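Local coordinates for protein peptide chain release factor subunit 1 (Aeropyrum pernix, PDB 3AGK) that probably directs termination of nascent peptide synthesis in response to the stop codons UAA, UAG and UGA, at residues E333-S337 / S338-V342; D60-L64 / K65-Q69; R189-E192 / Q193-E197; S87-P90 / N91-L95. One frame throughout, in Å; residues are numbered along the deposited sequence.

Interaction 1: E333-S337 / S338-V342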
loop_
_atom_site.group_PDB
_atom_site.type_symbol
_atom_site.label_atom_id
_atom_site.label_comp_id
_atom_site.label_asym_id
_atom_site.label_seq_id
_atom_site.Cartn_x
_atom_site.Cartn_y
_atom_site.Cartn_z
ATOM N N GLU A 333 17.902 13.787 4.307
ATOM C CA GLU A 333 19.310 13.787 4.657
ATOM C C GLU A 333 19.610 14.986 5.547
ATOM O O GLU A 333 20.159 14.840 6.642
ATOM C CB GLU A 333 20.173 13.832 3.392
ATOM C CG GLU A 333 21.668 14.066 3.635
ATOM C CD GLU A 333 22.392 12.842 4.177
ATOM O OE1 GLU A 333 21.721 11.831 4.483
ATOM O OE2 GLU A 333 23.637 12.894 4.297
ATOM N N LYS A 334 19.238 16.173 5.072
ATOM C CA LYS A 334 19.466 17.403 5.817
ATOM C C LYS A 334 18.864 17.320 7.223
ATOM O O LYS A 334 19.411 17.879 8.168
ATOM C CB LYS A 334 18.912 18.605 5.044
ATOM C CG LYS A 334 19.420 18.694 3.589
ATOM C CD LYS A 334 18.789 19.853 2.796
ATOM C CE LYS A 334 19.036 19.733 1.287
ATOM N NZ LYS A 334 18.266 20.745 0.505
ATOM N N ALA A 335 17.744 16.613 7.362
ATOM C CA ALA A 335 17.092 16.448 8.668
ATOM C C ALA A 335 17.764 15.383 9.541
ATOM O O ALA A 335 17.739 15.476 10.771
ATOM C CB ALA A 335 15.611 16.144 8.496
ATOM N N LYS A 336 18.334 14.362 8.900
ATOM C CA LYS A 336 19.299 13.482 9.558
ATOM C C LYS A 336 20.489 14.377 9.784
ATOM O O LYS A 336 20.957 15.019 8.853
ATOM C CB LYS A 336 19.704 12.324 8.647
ATOM C CG LYS A 336 18.965 11.016 8.908
ATOM C CD LYS A 336 17.485 11.122 8.580
ATOM C CE LYS A 336 16.801 9.772 8.706
ATOM N NZ LYS A 336 15.339 9.876 8.457
ATOM N N SER A 337 20.973 14.446 11.014
ATOM C CA SER A 337 21.791 15.582 11.392
ATOM C C SER A 337 20.891 16.796 11.211
ATOM O O SER A 337 19.930 16.747 10.447
ATOM C CB SER A 337 23.025 15.706 10.509
ATOM O OG SER A 337 23.671 16.944 10.747
ATOM N N SER A 338 21.215 17.885 11.899
ATOM C CA SER A 338 20.257 18.956 12.156
ATOM C C SER A 338 19.373 18.466 13.280
ATOM O O SER A 338 18.623 19.241 13.864
ATOM C CB SER A 338 19.383 19.281 10.938
ATOM O OG SER A 338 20.139 19.570 9.779
ATOM N N GLY A 339 19.460 17.163 13.556
ATOM C CA GLY A 339 18.688 16.511 14.600
ATOM C C GLY A 339 17.182 16.734 14.544
ATOM O O GLY A 339 16.548 16.904 15.590
ATOM N N ALA A 340 16.603 16.729 13.341
ATOM C CA ALA A 340 15.155 16.915 13.198
ATOM C C ALA A 340 14.422 15.610 12.875
ATOM O O ALA A 340 14.894 14.785 12.093
ATOM C CB ALA A 340 14.826 18.012 12.148
ATOM N N GLN A 341 13.269 15.417 13.492
ATOM C CA GLN A 341 12.442 14.286 13.111
ATOM C C GLN A 341 11.708 14.588 11.813
ATOM O O GLN A 341 11.178 15.684 11.610
ATOM C CB GLN A 341 11.458 13.915 14.207
ATOM C CG GLN A 341 10.684 12.638 13.895
ATOM C CD GLN A 341 11.585 11.494 13.422
ATOM O OE1 GLN A 341 12.137 11.526 12.313
ATOM N NE2 GLN A 341 11.730 10.473 14.266
ATOM N N VAL A 342 11.702 13.610 10.923
ATOM C CA VAL A 342 11.021 13.754 9.656
ATOM C C VAL A 342 9.642 13.141 9.720
ATOM O O VAL A 342 9.488 11.990 10.113
ATOM C CB VAL A 342 11.777 13.043 8.544
ATOM C CG1 VAL A 342 10.993 13.136 7.233
ATOM C CG2 VAL A 342 13.182 13.633 8.409
#

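Interaction 2: D60-L64 / K65-Q69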
loop_
_atom_site.group_PDB
_atom_site.type_symbol
_atom_site.label_atom_id
_atom_site.label_comp_id
_atom_site.label_asym_id
_atom_site.label_seq_id
_atom_site.Cartn_x
_atom_site.Cartn_y
_atom_site.Cartn_z
ATOM N N ASP A 60 0.746 -16.092 -33.371
ATOM C CA ASP A 60 0.156 -15.950 -34.704
ATOM C C ASP A 60 -1.355 -15.772 -34.608
ATOM O O ASP A 60 -1.991 -15.256 -35.520
ATOM C CB ASP A 60 0.506 -17.144 -35.595
ATOM C CG ASP A 60 1.939 -17.099 -36.085
ATOM O OD1 ASP A 60 2.748 -16.360 -35.483
ATOM O OD2 ASP A 60 2.255 -17.794 -37.073
ATOM N N ASN A 61 -1.913 -16.196 -33.481
ATOM C CA ASN A 61 -3.332 -16.044 -33.199
ATOM C C ASN A 61 -3.707 -14.585 -32.939
ATOM O O ASN A 61 -4.885 -14.250 -32.813
ATOM C CB ASN A 61 -3.731 -16.906 -31.992
ATOM C CG ASN A 61 -3.432 -18.393 -32.195
ATOM O OD1 ASN A 61 -3.583 -19.200 -31.273
ATOM N ND2 ASN A 61 -3.013 -18.756 -33.404
ATOM N N ILE A 62 -2.707 -13.716 -32.849
ATOM C CA ILE A 62 -2.968 -12.303 -32.605
ATOM C C ILE A 62 -3.193 -11.557 -33.911
ATOM O O ILE A 62 -2.258 -11.020 -34.509
ATOM C CB ILE A 62 -1.837 -11.625 -31.815
ATOM C CG1 ILE A 62 -1.757 -12.208 -30.405
ATOM C CG2 ILE A 62 -2.066 -10.127 -31.745
ATOM C CD1 ILE A 62 -0.500 -11.826 -29.653
ATOM N N LYS A 63 -4.446 -11.549 -34.355
ATOM C CA LYS A 63 -4.857 -10.710 -35.467
ATOM C C LYS A 63 -4.556 -9.287 -35.026
ATOM O O LYS A 63 -5.141 -8.817 -34.055
ATOM C CB LYS A 63 -6.353 -10.883 -35.710
ATOM C CG LYS A 63 -6.880 -12.279 -35.354
ATOM C CD LYS A 63 -8.404 -12.357 -35.456
ATOM C CE LYS A 63 -8.937 -13.706 -34.980
ATOM N NZ LYS A 63 -10.426 -13.785 -35.056
ATOM N N LEU A 64 -3.628 -8.622 -35.715
ATOM C CA LEU A 64 -3.137 -7.293 -35.321
ATOM C C LEU A 64 -1.605 -7.224 -35.402
ATOM O O LEU A 64 -0.907 -7.628 -34.468
ATOM C CB LEU A 64 -3.591 -6.938 -33.900
ATOM C CG LEU A 64 -3.810 -5.480 -33.481
ATOM C CD1 LEU A 64 -2.553 -4.642 -33.667
ATOM C CD2 LEU A 64 -4.984 -4.883 -34.231
ATOM N N LYS A 65 -1.097 -6.703 -36.518
ATOM C CA LYS A 65 0.344 -6.582 -36.765
ATOM C C LYS A 65 1.157 -6.114 -35.557
ATOM O O LYS A 65 1.936 -6.883 -35.004
ATOM C CB LYS A 65 0.622 -5.659 -37.964
ATOM C CG LYS A 65 0.011 -4.249 -37.848
ATOM C CD LYS A 65 0.747 -3.225 -38.719
ATOM C CE LYS A 65 0.568 -3.486 -40.218
ATOM N NZ LYS A 65 -0.775 -3.089 -40.734
ATOM N N ARG A 66 0.980 -4.857 -35.159
ATOM C CA ARG A 66 1.834 -4.255 -34.139
ATOM C C ARG A 66 1.842 -5.042 -32.829
ATOM O O ARG A 66 2.900 -5.242 -32.230
ATOM C CB ARG A 66 1.463 -2.788 -33.893
ATOM C CG ARG A 66 1.888 -1.844 -35.022
ATOM C CD ARG A 66 1.972 -0.383 -34.564
ATOM N NE ARG A 66 0.697 0.326 -34.667
ATOM C CZ ARG A 66 0.546 1.627 -34.426
ATOM N NH1 ARG A 66 1.589 2.364 -34.065
ATOM N NH2 ARG A 66 -0.646 2.194 -34.543
ATOM N N THR A 67 0.667 -5.491 -32.397
ATOM C CA THR A 67 0.548 -6.237 -31.152
ATOM C C THR A 67 1.239 -7.586 -31.264
ATOM O O THR A 67 2.032 -7.964 -30.411
ATOM C CB THR A 67 -0.919 -6.462 -30.779
ATOM O OG1 THR A 67 -1.474 -5.239 -30.281
ATOM C CG2 THR A 67 -1.033 -7.532 -29.708
ATOM N N ARG A 68 0.921 -8.314 -32.326
ATOM C CA ARG A 68 1.529 -9.608 -32.570
ATOM C C ARG A 68 3.057 -9.502 -32.506
ATOM O O ARG A 68 3.708 -10.289 -31.822
ATOM C CB ARG A 68 1.072 -10.159 -33.920
ATOM C CG ARG A 68 1.541 -11.570 -34.216
ATOM C CD ARG A 68 1.007 -12.078 -35.559
ATOM N NE ARG A 68 1.572 -11.363 -36.703
ATOM C CZ ARG A 68 0.925 -10.436 -37.406
ATOM N NH1 ARG A 68 1.527 -9.842 -38.429
ATOM N NH2 ARG A 68 -0.323 -10.100 -37.089
ATOM N N GLN A 69 3.616 -8.517 -33.205
ATOM C CA GLN A 69 5.059 -8.286 -33.222
ATOM C C GLN A 69 5.590 -8.008 -31.824
ATOM O O GLN A 69 6.633 -8.529 -31.420
ATOM C CB GLN A 69 5.407 -7.089 -34.115
ATOM C CG GLN A 69 5.539 -7.394 -35.600
ATOM C CD GLN A 69 6.110 -6.217 -36.388
ATOM O OE1 GLN A 69 7.173 -6.323 -37.007
ATOM N NE2 GLN A 69 5.405 -5.088 -36.363
#

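Interaction 3: R189-E192 / Q193-E197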
loop_
_atom_site.group_PDB
_atom_site.type_symbol
_atom_site.label_atom_id
_atom_site.label_comp_id
_atom_site.label_asym_id
_atom_site.label_seq_id
_atom_site.Cartn_x
_atom_site.Cartn_y
_atom_site.Cartn_z
ATOM N N ARG A 189 -38.582 -7.359 15.817
ATOM C CA ARG A 189 -38.342 -8.678 15.234
ATOM C C ARG A 189 -37.894 -8.593 13.772
ATOM O O ARG A 189 -36.822 -9.089 13.403
ATOM C CB ARG A 189 -39.609 -9.532 15.326
ATOM C CG ARG A 189 -39.370 -10.972 15.752
ATOM C CD ARG A 189 -39.387 -11.111 17.272
ATOM N NE ARG A 189 -40.139 -12.289 17.706
ATOM C CZ ARG A 189 -39.588 -13.424 18.129
ATOM N NH1 ARG A 189 -40.355 -14.441 18.500
ATOM N NH2 ARG A 189 -38.267 -13.540 18.187
ATOM N N ILE A 190 -38.729 -7.976 12.943
ATOM C CA ILE A 190 -38.385 -7.774 11.542
ATOM C C ILE A 190 -37.130 -6.915 11.425
ATOM O O ILE A 190 -36.190 -7.245 10.688
ATOM C CB ILE A 190 -39.538 -7.115 10.753
ATOM C CG1 ILE A 190 -40.792 -7.986 10.820
ATOM C CG2 ILE A 190 -39.125 -6.891 9.307
ATOM C CD1 ILE A 190 -42.044 -7.331 10.250
ATOM N N ILE A 191 -37.112 -5.807 12.155
ATOM C CA ILE A 191 -35.935 -4.944 12.149
ATOM C C ILE A 191 -34.670 -5.686 12.608
ATOM O O ILE A 191 -33.590 -5.493 12.050
ATOM C CB ILE A 191 -36.140 -3.687 13.008
ATOM C CG1 ILE A 191 -37.341 -2.894 12.503
ATOM C CG2 ILE A 191 -34.909 -2.810 12.939
ATOM C CD1 ILE A 191 -37.146 -2.341 11.108
ATOM N N GLU A 192 -34.810 -6.539 13.618
ATOM C CA GLU A 192 -33.671 -7.303 14.119
ATOM C C GLU A 192 -33.150 -8.209 13.017
ATOM O O GLU A 192 -31.948 -8.323 12.789
ATOM C CB GLU A 192 -34.081 -8.133 15.332
ATOM C CG GLU A 192 -32.948 -8.522 16.250
ATOM C CD GLU A 192 -33.446 -8.952 17.618
ATOM O OE1 GLU A 192 -34.566 -8.541 18.003
ATOM O OE2 GLU A 192 -32.714 -9.693 18.314
ATOM N N GLN A 193 -34.071 -8.851 12.318
ATOM C CA GLN A 193 -33.684 -9.716 11.229
ATOM C C GLN A 193 -33.019 -8.906 10.123
ATOM O O GLN A 193 -32.073 -9.366 9.497
ATOM C CB GLN A 193 -34.901 -10.466 10.683
ATOM C CG GLN A 193 -34.582 -11.243 9.439
ATOM C CD GLN A 193 -35.621 -12.297 9.118
ATOM O OE1 GLN A 193 -35.476 -13.032 8.144
ATOM N NE2 GLN A 193 -36.669 -12.384 9.939
ATOM N N MET A 194 -33.519 -7.700 9.872
ATOM C CA MET A 194 -32.942 -6.865 8.823
ATOM C C MET A 194 -31.509 -6.460 9.181
ATOM O O MET A 194 -30.600 -6.549 8.349
ATOM C CB MET A 194 -33.797 -5.623 8.563
ATOM C CG MET A 194 -35.192 -5.939 8.003
ATOM S SD MET A 194 -36.179 -4.461 7.677
ATOM C CE MET A 194 -35.334 -3.813 6.238
ATOM N N VAL A 195 -31.307 -6.022 10.421
ATOM C CA VAL A 195 -29.959 -5.667 10.885
ATOM C C VAL A 195 -29.021 -6.871 10.796
ATOM O O VAL A 195 -27.866 -6.754 10.378
ATOM C CB VAL A 195 -29.990 -5.146 12.326
ATOM C CG1 VAL A 195 -28.589 -4.779 12.787
ATOM C CG2 VAL A 195 -30.915 -3.956 12.427
ATOM N N ASP A 196 -29.534 -8.029 11.202
ATOM C CA ASP A 196 -28.813 -9.282 11.072
ATOM C C ASP A 196 -28.308 -9.506 9.643
ATOM O O ASP A 196 -27.141 -9.836 9.430
ATOM C CB ASP A 196 -29.695 -10.451 11.502
ATOM C CG ASP A 196 -28.966 -11.771 11.430
ATOM O OD1 ASP A 196 -29.283 -12.567 10.529
ATOM O OD2 ASP A 196 -28.056 -12.005 12.256
ATOM N N GLU A 197 -29.185 -9.327 8.665
ATOM C CA GLU A 197 -28.803 -9.499 7.263
ATOM C C GLU A 197 -27.716 -8.500 6.854
ATOM O O GLU A 197 -26.753 -8.852 6.182
ATOM C CB GLU A 197 -30.019 -9.328 6.349
ATOM C CG GLU A 197 -30.194 -10.456 5.351
ATOM C CD GLU A 197 -30.549 -11.772 6.024
ATOM O OE1 GLU A 197 -29.833 -12.775 5.790
ATOM O OE2 GLU A 197 -31.540 -11.798 6.790
#

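Interaction 4: S87-P90 / N91-L95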
loop_
_atom_site.group_PDB
_atom_site.type_symbol
_atom_site.label_atom_id
_atom_site.label_comp_id
_atom_site.label_asym_id
_atom_site.label_seq_id
_atom_site.Cartn_x
_atom_site.Cartn_y
_atom_site.Cartn_z
ATOM N N SER A 87 20.987 -22.549 -14.618
ATOM C CA SER A 87 19.872 -22.942 -13.767
ATOM C C SER A 87 19.358 -21.732 -13.016
ATOM O O SER A 87 20.094 -20.763 -12.817
ATOM C CB SER A 87 20.315 -23.998 -12.762
ATOM O OG SER A 87 21.038 -23.390 -11.707
ATOM N N THR A 88 18.100 -21.793 -12.594
ATOM C CA THR A 88 17.496 -20.692 -11.855
ATOM C C THR A 88 18.276 -20.468 -10.549
ATOM O O THR A 88 18.761 -21.430 -9.953
ATOM C CB THR A 88 16.003 -20.964 -11.564
ATOM O OG1 THR A 88 15.838 -21.303 -10.186
ATOM C CG2 THR A 88 15.470 -22.115 -12.439
ATOM N N PRO A 89 18.433 -19.198 -10.121
ATOM C CA PRO A 89 19.066 -18.915 -8.830
ATOM C C PRO A 89 18.269 -19.556 -7.704
ATOM O O PRO A 89 17.195 -20.121 -7.942
ATOM C CB PRO A 89 18.986 -17.386 -8.715
ATOM C CG PRO A 89 18.806 -16.907 -10.083
ATOM C CD PRO A 89 18.059 -17.964 -10.827
ATOM N N PRO A 90 18.780 -19.462 -6.476
ATOM C CA PRO A 90 18.146 -20.157 -5.350
ATOM C C PRO A 90 16.814 -19.535 -4.962
ATOM O O PRO A 90 15.966 -20.233 -4.396
ATOM C CB PRO A 90 19.159 -19.982 -4.215
ATOM C CG PRO A 90 20.449 -19.555 -4.904
ATOM C CD PRO A 90 20.016 -18.770 -6.078
ATOM N N ASN A 91 16.630 -18.250 -5.257
ATOM C CA ASN A 91 15.375 -17.580 -4.939
ATOM C C ASN A 91 14.481 -17.445 -6.161
ATOM O O ASN A 91 13.460 -16.757 -6.113
ATOM C CB ASN A 91 15.628 -16.195 -4.355
ATOM C CG ASN A 91 16.009 -16.239 -2.894
ATOM O OD1 ASN A 91 16.048 -17.306 -2.284
ATOM N ND2 ASN A 91 16.286 -15.073 -2.321
ATOM N N GLY A 92 14.881 -18.090 -7.256
ATOM C CA GLY A 92 14.160 -17.995 -8.514
ATOM C C GLY A 92 14.559 -16.790 -9.355
ATOM O O GLY A 92 15.513 -16.063 -9.029
ATOM N N LEU A 93 13.819 -16.588 -10.444
ATOM C CA LEU A 93 14.033 -15.482 -11.373
ATOM C C LEU A 93 12.730 -14.745 -11.609
ATOM O O LEU A 93 11.659 -15.351 -11.559
ATOM C CB LEU A 93 14.476 -16.025 -12.724
ATOM C CG LEU A 93 15.922 -16.261 -13.098
ATOM C CD1 LEU A 93 15.935 -16.847 -14.495
ATOM C CD2 LEU A 93 16.682 -14.948 -13.057
ATOM N N VAL A 94 12.806 -13.448 -11.892
ATOM C CA VAL A 94 11.656 -12.752 -12.462
ATOM C C VAL A 94 12.086 -11.849 -13.625
ATOM O O VAL A 94 13.126 -11.180 -13.562
ATOM C CB VAL A 94 10.820 -11.964 -11.414
ATOM C CG1 VAL A 94 11.037 -12.497 -10.002
ATOM C CG2 VAL A 94 11.123 -10.497 -11.485
ATOM N N LEU A 95 11.292 -11.858 -14.691
ATOM C CA LEU A 95 11.549 -11.030 -15.865
ATOM C C LEU A 95 10.365 -10.144 -16.210
ATOM O O LEU A 95 9.231 -10.599 -16.175
ATOM C CB LEU A 95 11.874 -11.900 -17.086
ATOM C CG LEU A 95 13.276 -12.517 -17.174
ATOM C CD1 LEU A 95 13.352 -13.788 -16.331
ATOM C CD2 LEU A 95 13.678 -12.800 -18.617
#

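Interaction 1: E333-S337 / S338-V342
Ala335 and Val342 form the apolar half of the turn that takes the chain from the end of a helix into a strand. The methyl CB of Ala335 meets CG2 of Val342 at 3.5 Å, closer than two methyls normally sit. With CG1 of Val342 swung opposite its own backbone N (chi1 176°), CG2 is left beside that N and faces the alanine. A second, ordinary contact runs from Ala335 CB to Ala340 CB, 4.2 Å apart, so one small side chain serves two partners.

The polar half closes the turn. Ala340 N donates to Ala335 O at 3.1 Å, the donor lying in the carbonyl plane, and this bond brings the chain back five residues on, after Lys336 has left the helical conformation. Gly339 has a positive phi, which suits its lack of a side chain. Ser338 OG donates to Lys334 O, but at 2.4 Å the modelled distance is too short to trust in detail. Further on, Gln341 OE1 lies 2.5 Å from Val342 N, also so short that the bond modelled there is doubtful in detail.

Strand 316-322, helix 328-335 and strand 341-345 make a beta-alpha-beta unit, and this turn is its second connection. Ala335, Ala340 and Val342 pack on Leu319, Val316 and Ile321 of the first strand, whose backbone bonds Gln341. Strand 341-345 is an outer strand of its sheet, and Leu311 of helix 304-312 also covers Ala340.

Interaction 2: D60-L64 / K65-Q69
Ile62 and Arg68 meet where an inverse gamma turn, centred on Ile62, leads into helix 65-82 with Leu64 at the N-cap position. By sequence, Asn61 to Leu64 correspond to the NIKS motif of eukaryotic release factors, which takes part in reading the stop codon there; a leucine stands here in place of the serine.

Arg68 starts out extended, with CG opposite its backbone N (chi1 -174°), then bends at chi3 (68°). That bend returns the guanidinium to the turn, where NH2 donates a fairly straight but weak bond to Ile62 O, 3.4 Å away. The carbonyl lies at the edge of the guanidinium, near its plane, while CB of Arg68 rests 3.3 Å from Leu64 O. Asp60 carries the opposite charge, but its OD1 is 5.3 Å from Arg68 NE, too far for a salt bridge, and it makes a long, weak ion pair with Lys72. A leucine at Arg68 would probably leave Ile62 O without this donor and the turn less firmly tied to the helix.

Ile62 points its CG2 branch at Thr67, the two side chains crossing at about a right angle and their CG2 methyls pressed to 3.5 Å. Thr67 also touches Ala31 and Val33. Leu64 comes at the same threonine obliquely: CD1 sits 3.6 Å from Thr67 OG1, a contact without hydrogen-bond character. The first turn of the helix is closed by its backbone, Arg68 N donating to Leu64 O at 2.9 Å.

Interaction 3: R189-E192 / Q193-E197
At the first turns of helix 188-215, Ile190 and Ile191 meet Met194 and Val195 in the i to i+3 and i to i+4 spacing of an alpha helix. Four successive backbone bonds hold the segment: Gln193 N to Arg189 O, Met194 N to Ile190 O (2.8 Å), Val195 N to Ile191 O and Asp196 N to Glu192 O.

Met194 carries the side-chain contact. CG stands beside its own backbone N (chi1 -65°) and passes 3.1 Å from Ile190 O, and an extended chi2 carries the sulfur to the isoleucines. The sulfur touches both, from directions roughly at right angles: SD is 4.2 Å from Ile190 CG2, whose side chain runs alongside, and 4.1 Å from Ile191 CD1, which crosses it at a slant. An alanine at Met194, lacking the sulfur and methyl, would probably open a gap beside Ile190 and Ile191 and leave Phe172 without this partner. Ile191 also offers CG2 to Val195 CG2 at 4.2 Å, and its side chain reaches Val173 and Pro174. Asp196 binds Tyr239 and forms a salt bridge with Lys200.

Residues 175-186, just before the helix, are not modelled, consistent with a flexible loop. In this family that loop bears the GGQ motif, which promotes release of the peptide from tRNA, and a long helix rising to the GGQ tip is characteristic of eRF1 domain 2.

Interaction 4: S87-P90 / N91-L95
Pro89 to Gly92 form a type I beta turn that delivers the chain into strand 93-98, the turn's closing bond running from Gly92 N to Pro89 O at 3.2 Å. Pro90 and Asn91 fill the two central positions, and the fixed phi of a proline ring suits the first of them. Gly92 follows with a positive phi of 85°; a CB here would collide with the carbonyl O of Asn91, so the conformation favours glycine.

Two donors grip Pro89 O from different directions. Thr88 OG1 reaches it at 2.9 Å in the carbonyl plane, on a lone pair, whereas Gly92 N comes from above that plane, 71° out of it. Asn91 has CG beside its own backbone N (chi1 -79°), which puts OD1 3.6 Å from Pro90 C, while ND2 is bonded to Pro113 O, linking the turn to the chain just after strand 107-111. Gly92 O is likewise bonded to Ser112 OG.

The strand then enters the antiparallel sheet of domain 1, between strands 34-39 and 107-111; farther along, a disulfide between Cys97 and Cys108 joins this strand to the latter. Leu93 packs against Leu82, Leu85 and Met110, and on the turn side it meets Pro89, the two side chains crossing at about a right angle. Pro89 brings CD 3.6 Å from Leu93 CG, and CG of the same ring stands 3.6 Å from Gly92 O.

How the interactions relate
From the N terminus, interaction 2 comes first, closing the short loop between helices 45-58 and 65-82. Helix 65-82 then leads to interaction 4, which turns the chain into strand 93-98; both lie in domain 1, with centres about 30 Å apart. Interaction 3 belongs to domain 2 and closes no loop, being successive turns of one helix. Interaction 1, in domain 3, closes the turn from helix 328-335 into strand 341-345. All four are local and follow in series, so none nests in or crosses another. None touches: interactions 1 and 3 lie on opposite sides of the chain's centre, about 56 Å apart between centres.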